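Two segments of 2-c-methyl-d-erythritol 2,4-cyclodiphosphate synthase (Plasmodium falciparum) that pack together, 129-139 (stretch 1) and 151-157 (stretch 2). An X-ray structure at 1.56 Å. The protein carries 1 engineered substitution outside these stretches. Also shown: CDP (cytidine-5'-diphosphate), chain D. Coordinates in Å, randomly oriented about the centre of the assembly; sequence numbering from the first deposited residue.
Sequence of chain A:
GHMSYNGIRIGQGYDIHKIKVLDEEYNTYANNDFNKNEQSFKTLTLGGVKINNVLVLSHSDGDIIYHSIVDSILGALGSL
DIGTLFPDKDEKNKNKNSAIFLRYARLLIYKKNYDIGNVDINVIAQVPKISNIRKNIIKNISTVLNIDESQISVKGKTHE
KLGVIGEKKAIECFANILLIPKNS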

ATOM      1  N   LYS A 129      15.629  -8.516 -11.672  1.00 27.29           N
ATOM      2  CA  LYS A 129      16.227  -7.386 -10.980  1.00 30.51           C
ATOM      3  C   LYS A 129      15.753  -6.085 -11.646  1.00 21.50           C
ATOM      4  O   LYS A 129      16.229  -5.703 -12.715  1.00 29.79           O
ATOM      5  CB  LYS A 129      17.761  -7.514 -11.022  1.00 37.28           C
ATOM      6  CG  LYS A 129      18.462  -7.385  -9.676  1.00 63.63           C
ATOM      7  CD  LYS A 129      18.852  -5.958  -9.371  1.00 56.77           C
ATOM      8  CE  LYS A 129      19.699  -5.870  -8.110  1.00 86.48           C
ATOM      9  NZ  LYS A 129      21.028  -6.523  -8.272  1.00 92.59           N
ATOM     10  N   ILE A 130      14.768  -5.449 -11.018  1.00 22.27           N
ATOM     11  CA  ILE A 130      14.193  -4.173 -11.460  1.00 21.11           C
ATOM     12  C   ILE A 130      15.230  -3.067 -11.688  1.00 17.86           C
ATOM     13  O   ILE A 130      15.103  -2.293 -12.634  1.00 20.57           O
ATOM     14  CB  ILE A 130      13.113  -3.661 -10.458  1.00 19.76           C
ATOM     15  CG1 ILE A 130      11.928  -4.632 -10.375  1.00 23.66           C
ATOM     16  CG2 ILE A 130      12.603  -2.281 -10.863  1.00 23.48           C
ATOM     17  CD1 ILE A 130      11.219  -4.848 -11.695  1.00 29.79           C
ATOM     18  N   SER A 131      16.250  -2.991 -10.837  1.00 17.85           N
ATOM     19  CA  SER A 131      17.269  -1.942 -10.986  1.00 23.88           C
ATOM     20  C   SER A 131      18.043  -2.053 -12.312  1.00 22.39           C
ATOM     21  O   SER A 131      18.522  -1.043 -12.831  1.00 30.20           O
ATOM     22  CB  SER A 131      18.226  -1.919  -9.788  1.00 26.82           C
ATOM     23  OG  SER A 131      19.050  -3.065  -9.757  1.00 27.87           O
ATOM     24  N   ASN A 132      18.151  -3.263 -12.858  1.00 24.33           N
ATOM     25  CA  ASN A 132      18.804  -3.470 -14.157  1.00 22.02           C
ATOM     26  C   ASN A 132      17.950  -3.035 -15.350  1.00 28.17           C
ATOM     27  O   ASN A 132      18.486  -2.790 -16.432  1.00 30.84           O
ATOM     28  CB  ASN A 132      19.201  -4.941 -14.343  1.00 23.87           C
ATOM     29  CG  ASN A 132      20.292  -5.394 -13.374  1.00 33.04           C
ATOM     30  OD1 ASN A 132      20.462  -6.593 -13.143  1.00 42.36           O
ATOM     31  ND2 ASN A 132      21.035  -4.445 -12.814  1.00 37.86           N
ATOM     32  N   ILE A 133      16.633  -2.950 -15.159  1.00 21.82           N
ATOM     33  CA  ILE A 133      15.714  -2.566 -16.238  1.00 20.29           C
ATOM     34  C   ILE A 133      14.904  -1.300 -15.914  1.00 18.44           C
ATOM     35  O   ILE A 133      14.000  -0.930 -16.674  1.00 20.83           O
ATOM     36  CB  ILE A 133      14.764  -3.740 -16.631  1.00 23.08           C
ATOM     37  CG1 ILE A 133      13.939  -4.229 -15.431  1.00 24.70           C
ATOM     38  CG2 ILE A 133      15.574  -4.896 -17.217  1.00 26.35           C
ATOM     39  CD1 ILE A 133      12.881  -5.263 -15.786  1.00 21.79           C
ATOM     40  N   ARG A 134      15.265  -0.624 -14.819  1.00 24.75           N
ATOM     41  CA  ARG A 134      14.553   0.567 -14.339  1.00 20.33           C
ATOM     42  C   ARG A 134      14.422   1.649 -15.406  1.00 21.41           C
ATOM     43  O   ARG A 134      13.329   2.168 -15.634  1.00 22.28           O
ATOM     44  CB  ARG A 134      15.251   1.155 -13.105  1.00 25.56           C
ATOM     45  CG  ARG A 134      14.699   2.509 -12.668  1.00 27.94           C
ATOM     46  CD  ARG A 134      15.495   3.137 -11.542  1.00 31.08           C
ATOM     47  NE  ARG A 134      14.948   2.807 -10.227  1.00 32.48           N
ATOM     48  CZ  ARG A 134      15.553   2.075  -9.288  1.00 37.66           C
ATOM     49  NH1 ARG A 134      16.770   1.563  -9.469  1.00 31.77           N
ATOM     50  NH2 ARG A 134      14.929   1.868  -8.137  1.00 25.82           N
ATOM     51  N   LYS A 135      15.540   1.992 -16.044  1.00 25.51           N
ATOM     52  CA  LYS A 135      15.562   3.063 -17.048  1.00 21.97           C
ATOM     53  C   LYS A 135      14.574   2.797 -18.181  1.00 23.46           C
ATOM     54  O   LYS A 135      13.846   3.697 -18.603  1.00 25.20           O
ATOM     55  CB  LYS A 135      16.974   3.239 -17.618  1.00 33.18           C
ATOM     56  CG  LYS A 135      17.965   3.879 -16.655  1.00 54.46           C
ATOM     57  N   ASN A 136      14.555   1.554 -18.659  1.00 27.53           N
ATOM     58  CA  ASN A 136      13.656   1.131 -19.730  1.00 25.21           C
ATOM     59  C   ASN A 136      12.190   1.195 -19.295  1.00 21.85           C
ATOM     60  O   ASN A 136      11.336   1.687 -20.030  1.00 21.26           O
ATOM     61  CB  ASN A 136      14.013  -0.295 -20.174  1.00 31.82           C
ATOM     62  CG  ASN A 136      13.481  -0.645 -21.558  1.00 42.18           C
ATOM     63  OD1 ASN A 136      12.595   0.020 -22.095  1.00 41.96           O
ATOM     64  ND2 ASN A 136      14.029  -1.707 -22.141  1.00 43.26           N
ATOM     65  N   ILE A 137      11.905   0.694 -18.096  1.00 18.96           N
ATOM     66  CA  ILE A 137      10.541   0.721 -17.560  1.00 19.44           C
ATOM     67  C   ILE A 137      10.045   2.160 -17.438  1.00 19.30           C
ATOM     68  O   ILE A 137       8.941   2.488 -17.885  1.00 20.42           O
ATOM     69  CB  ILE A 137      10.456   0.025 -16.185  1.00 21.01           C
ATOM     70  CG1 ILE A 137      10.661  -1.483 -16.338  1.00 17.72           C
ATOM     71  CG2 ILE A 137       9.102   0.294 -15.526  1.00 25.97           C
ATOM     72  CD1 ILE A 137      10.827  -2.206 -15.020  1.00 19.48           C
ATOM     73  N   ILE A 138      10.877   3.017 -16.852  1.00 22.14           N
ATOM     74  CA  ILE A 138      10.533   4.426 -16.658  1.00 19.29           C
ATOM     75  C   ILE A 138      10.311   5.138 -17.999  1.00 22.12           C
ATOM     76  O   ILE A 138       9.385   5.944 -18.132  1.00 26.07           O
ATOM     77  CB  ILE A 138      11.598   5.156 -15.803  1.00 28.62           C
ATOM     78  CG1 ILE A 138      11.533   4.657 -14.353  1.00 23.86           C
ATOM     79  CG2 ILE A 138      11.393   6.660 -15.848  1.00 31.17           C
ATOM     80  CD1 ILE A 138      12.598   5.239 -13.451  1.00 26.78           C
ATOM     81  N   LYS A 139      11.150   4.827 -18.986  1.00 25.12           N
ATOM     82  CA  LYS A 139      10.990   5.371 -20.338  1.00 26.03           C
ATOM     83  C   LYS A 139       9.664   4.925 -20.954  1.00 22.76           C
ATOM     84  O   LYS A 139       8.949   5.732 -21.550  1.00 28.40           O
ATOM     85  CB  LYS A 139      12.159   4.947 -21.236  1.00 26.17           C
ATOM     86  CG  LYS A 139      12.125   5.557 -22.636  1.00 32.10           C
ATOM     87  CD  LYS A 139      13.361   5.179 -23.436  1.00 82.96           C
ATOM     88  CE  LYS A 139      13.297   5.736 -24.849  1.00 99.59           C
ATOM     89  NZ  LYS A 139      14.501   5.376 -25.648  1.00 96.63           N
ATOM     90  N   GLN A 151       8.485  12.226 -12.969  1.00 23.57           N
ATOM     91  CA  GLN A 151       7.234  11.937 -12.264  1.00 24.15           C
ATOM     92  C   GLN A 151       7.048  10.449 -11.953  1.00 17.18           C
ATOM     93  O   GLN A 151       5.991  10.063 -11.451  1.00 17.76           O
ATOM     94  CB  GLN A 151       6.044  12.424 -13.093  1.00 23.09           C
ATOM     95  CG  GLN A 151       6.010  13.929 -13.283  1.00 19.37           C
ATOM     96  CD  GLN A 151       5.005  14.368 -14.330  1.00 21.08           C
ATOM     97  OE1 GLN A 151       5.369  14.631 -15.475  1.00 24.09           O
ATOM     98  NE2 GLN A 151       3.740  14.446 -13.946  1.00 22.62           N
ATOM     99  N   ILE A 152       8.056   9.627 -12.250  1.00 18.58           N
ATOM    100  CA  ILE A 152       7.948   8.166 -12.130  1.00 19.84           C
ATOM    101  C   ILE A 152       9.058   7.571 -11.256  1.00 27.49           C
ATOM    102  O   ILE A 152      10.235   7.901 -11.415  1.00 21.61           O
ATOM    103  CB  ILE A 152       8.023   7.489 -13.515  1.00 19.44           C
ATOM    104  CG1 ILE A 152       6.969   8.072 -14.462  1.00 20.26           C
ATOM    105  CG2 ILE A 152       7.843   5.979 -13.389  1.00 24.29           C
ATOM    106  CD1 ILE A 152       7.158   7.648 -15.903  1.00 24.40           C
ATOM    107  N   SER A 153       8.663   6.693 -10.336  1.00 17.14           N
ATOM    108  CA  SER A 153       9.588   5.881  -9.559  1.00 17.47           C
ATOM    109  C   SER A 153       9.179   4.422  -9.691  1.00 18.05           C
ATOM    110  O   SER A 153       7.992   4.098  -9.609  1.00 18.08           O
ATOM    111  CB  SER A 153       9.552   6.280  -8.088  1.00 18.80           C
ATOM    112  OG  SER A 153      10.221   5.327  -7.282  1.00 20.96           O
ATOM    113  N   VAL A 154      10.163   3.554  -9.909  1.00 15.55           N
ATOM    114  CA  VAL A 154       9.951   2.108  -9.867  1.00 18.46           C
ATOM    115  C   VAL A 154      11.084   1.460  -9.070  1.00 20.43           C
ATOM    116  O   VAL A 154      12.264   1.733  -9.311  1.00 21.03           O
ATOM    117  CB  VAL A 154       9.836   1.491 -11.278  1.00 25.23           C
ATOM    118  CG1 VAL A 154      11.120   1.682 -12.075  1.00 27.62           C
ATOM    119  CG2 VAL A 154       9.473   0.012 -11.179  1.00 23.10           C
ATOM    120  N   LYS A 155      10.703   0.624  -8.104  1.00 18.49           N
ATOM    121  CA  LYS A 155      11.637  -0.008  -7.175  1.00 18.71           C
ATOM    122  C   LYS A 155      11.247  -1.471  -7.013  1.00 15.99           C
ATOM    123  O   LYS A 155      10.059  -1.807  -7.068  1.00 21.63           O
ATOM    124  CB  LYS A 155      11.586   0.681  -5.801  1.00 22.77           C
ATOM    125  CG  LYS A 155      11.364   2.193  -5.840  1.00 60.01           C
ATOM    126  CD  LYS A 155      11.561   2.850  -4.471  1.00 29.30           C
ATOM    127  CE  LYS A 155      10.451   2.517  -3.487  1.00 33.52           C
ATOM    128  NZ  LYS A 155       9.121   3.066  -3.875  1.00 26.16           N
ATOM    129  N   GLY A 156      12.246  -2.327  -6.797  1.00 18.42           N
ATOM    130  CA  GLY A 156      12.029  -3.746  -6.551  1.00 16.62           C
ATOM    131  C   GLY A 156      12.567  -4.180  -5.201  1.00 17.19           C
ATOM    132  O   GLY A 156      13.578  -3.658  -4.734  1.00 16.54           O
ATOM    133  N   LYS A 157      11.865  -5.124  -4.578  1.00 13.74           N
ATOM    134  CA  LYS A 157      12.274  -5.743  -3.318  1.00 13.85           C
ATOM    135  C   LYS A 157      12.001  -7.236  -3.399  1.00 20.32           C
ATOM    136  O   LYS A 157      10.962  -7.644  -3.914  1.00 17.27           O
ATOM    137  CB  LYS A 157      11.478  -5.155  -2.150  1.00 18.69           C
ATOM    138  CG  LYS A 157      11.761  -3.690  -1.858  1.00 18.43           C
ATOM    139  CD  LYS A 157      13.094  -3.488  -1.151  1.00 22.20           C
ATOM    140  CE  LYS A 157      13.034  -3.934   0.304  1.00 23.33           C
ATOM    141  NZ  LYS A 157      14.168  -3.400   1.102  1.00 22.16           N
TER
HETATM  142  O3B CDP D1242      17.787  -7.342   1.869  0.60 63.79           O
HETATM  143  PB  CDP D1242      17.475  -5.879   1.245  0.60 55.94           P
HETATM  144  O1B CDP D1242      16.626  -5.133   2.372  0.60 30.76           O
HETATM  145  O2B CDP D1242      18.709  -5.118   0.918  0.60 35.89           O
HETATM  146  O3A CDP D1242      16.454  -6.055   0.007  0.60 39.92           O
HETATM  147  PA  CDP D1242      16.602  -7.179  -1.143  0.60 28.07           P
HETATM  148  O1A CDP D1242      17.622  -8.192  -0.795  0.60 29.29           O
HETATM  149  O2A CDP D1242      15.235  -7.620  -1.487  0.60 52.70           O
HETATM  150  O5' CDP D1242      17.150  -6.325  -2.389  0.60 36.57           O
HETATM  151  C5' CDP D1242      18.133  -5.293  -2.232  0.60 34.78           C
HETATM  152  C4' CDP D1242      18.142  -4.381  -3.461  0.60 50.81           C
HETATM  153  O4' CDP D1242      18.182  -5.233  -4.633  0.60 36.90           O
HETATM  154  C3' CDP D1242      16.830  -3.609  -3.588  0.60 37.36           C
HETATM  155  O3' CDP D1242      16.889  -2.389  -2.842  0.60 45.65           O
HETATM  156  C2' CDP D1242      16.793  -3.329  -5.086  0.60 22.88           C
HETATM  157  O2' CDP D1242      17.615  -2.200  -5.400  0.60 34.73           O
HETATM  158  C1' CDP D1242      17.419  -4.592  -5.700  0.60 28.94           C
HETATM  159  N1  CDP D1242      16.328  -5.462  -6.235  0.60 30.87           N
HETATM  160  C2  CDP D1242      15.675  -5.086  -7.423  0.60 23.96           C
HETATM  161  O2  CDP D1242      15.994  -4.054  -8.014  0.60 20.13           O
HETATM  162  N3  CDP D1242      14.655  -5.892  -7.932  0.60 12.03           N
HETATM  163  C4  CDP D1242      14.264  -7.061  -7.286  0.60 14.71           C
HETATM  164  N4  CDP D1242      13.287  -7.794  -7.814  0.60 12.09           N
HETATM  165  C5  CDP D1242      14.906  -7.446  -6.113  0.60 41.32           C
HETATM  166  C6  CDP D1242      15.928  -6.655  -5.589  0.60 53.38           C
HETATM  167  O   HOH W   1      12.937   4.801  -9.804  1.00 25.41           O

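The only direct hydrogen bonds between the stretches come from Arg-134. Its NE and NH2 both donate to the backbone O of Val-154, at 3.0 Å and 2.9 Å. Both bonds are weak, with N-H...O angles near 120°: the two roughly parallel N-H groups share one oxygen, so neither points straight at it. Water 1 adds a bridge: it accepts from Arg-134 NE at 2.9 Å and from Val-154 N at 3.0 Å. The arginine CA-to-CB bond points sideways, but the long side chain brings its guanidinium to the strand. NH1 and NH2 also bond elsewhere in the structure, so the buried charged group is well supplied with partners.

The helix runs nearly antiparallel to the strand, at 162°. Val-154 has the largest covered area, 101 Å². Its CG1 lies 3.8 Å from Ile-138 CG1 and 3.7 Å from Arg-134 CG, so the aliphatic part of the arginine joins the packing. Val-154 CG2 meets Ile-130 CG2 at 3.9 Å. Farther along, Ile-152 CD1 reaches Ile-138 O at 3.6 Å. Branched apolar side chains suit this close-packed surface.

At the other end, Ile-130 CG1 sits 3.9 Å from Gly-156 CA. Glycine fits here: an ideal CB would clash with Ile-130 CG1 and with CDP N3. That same N3 accepts from Ile-130 N at 3.1 Å.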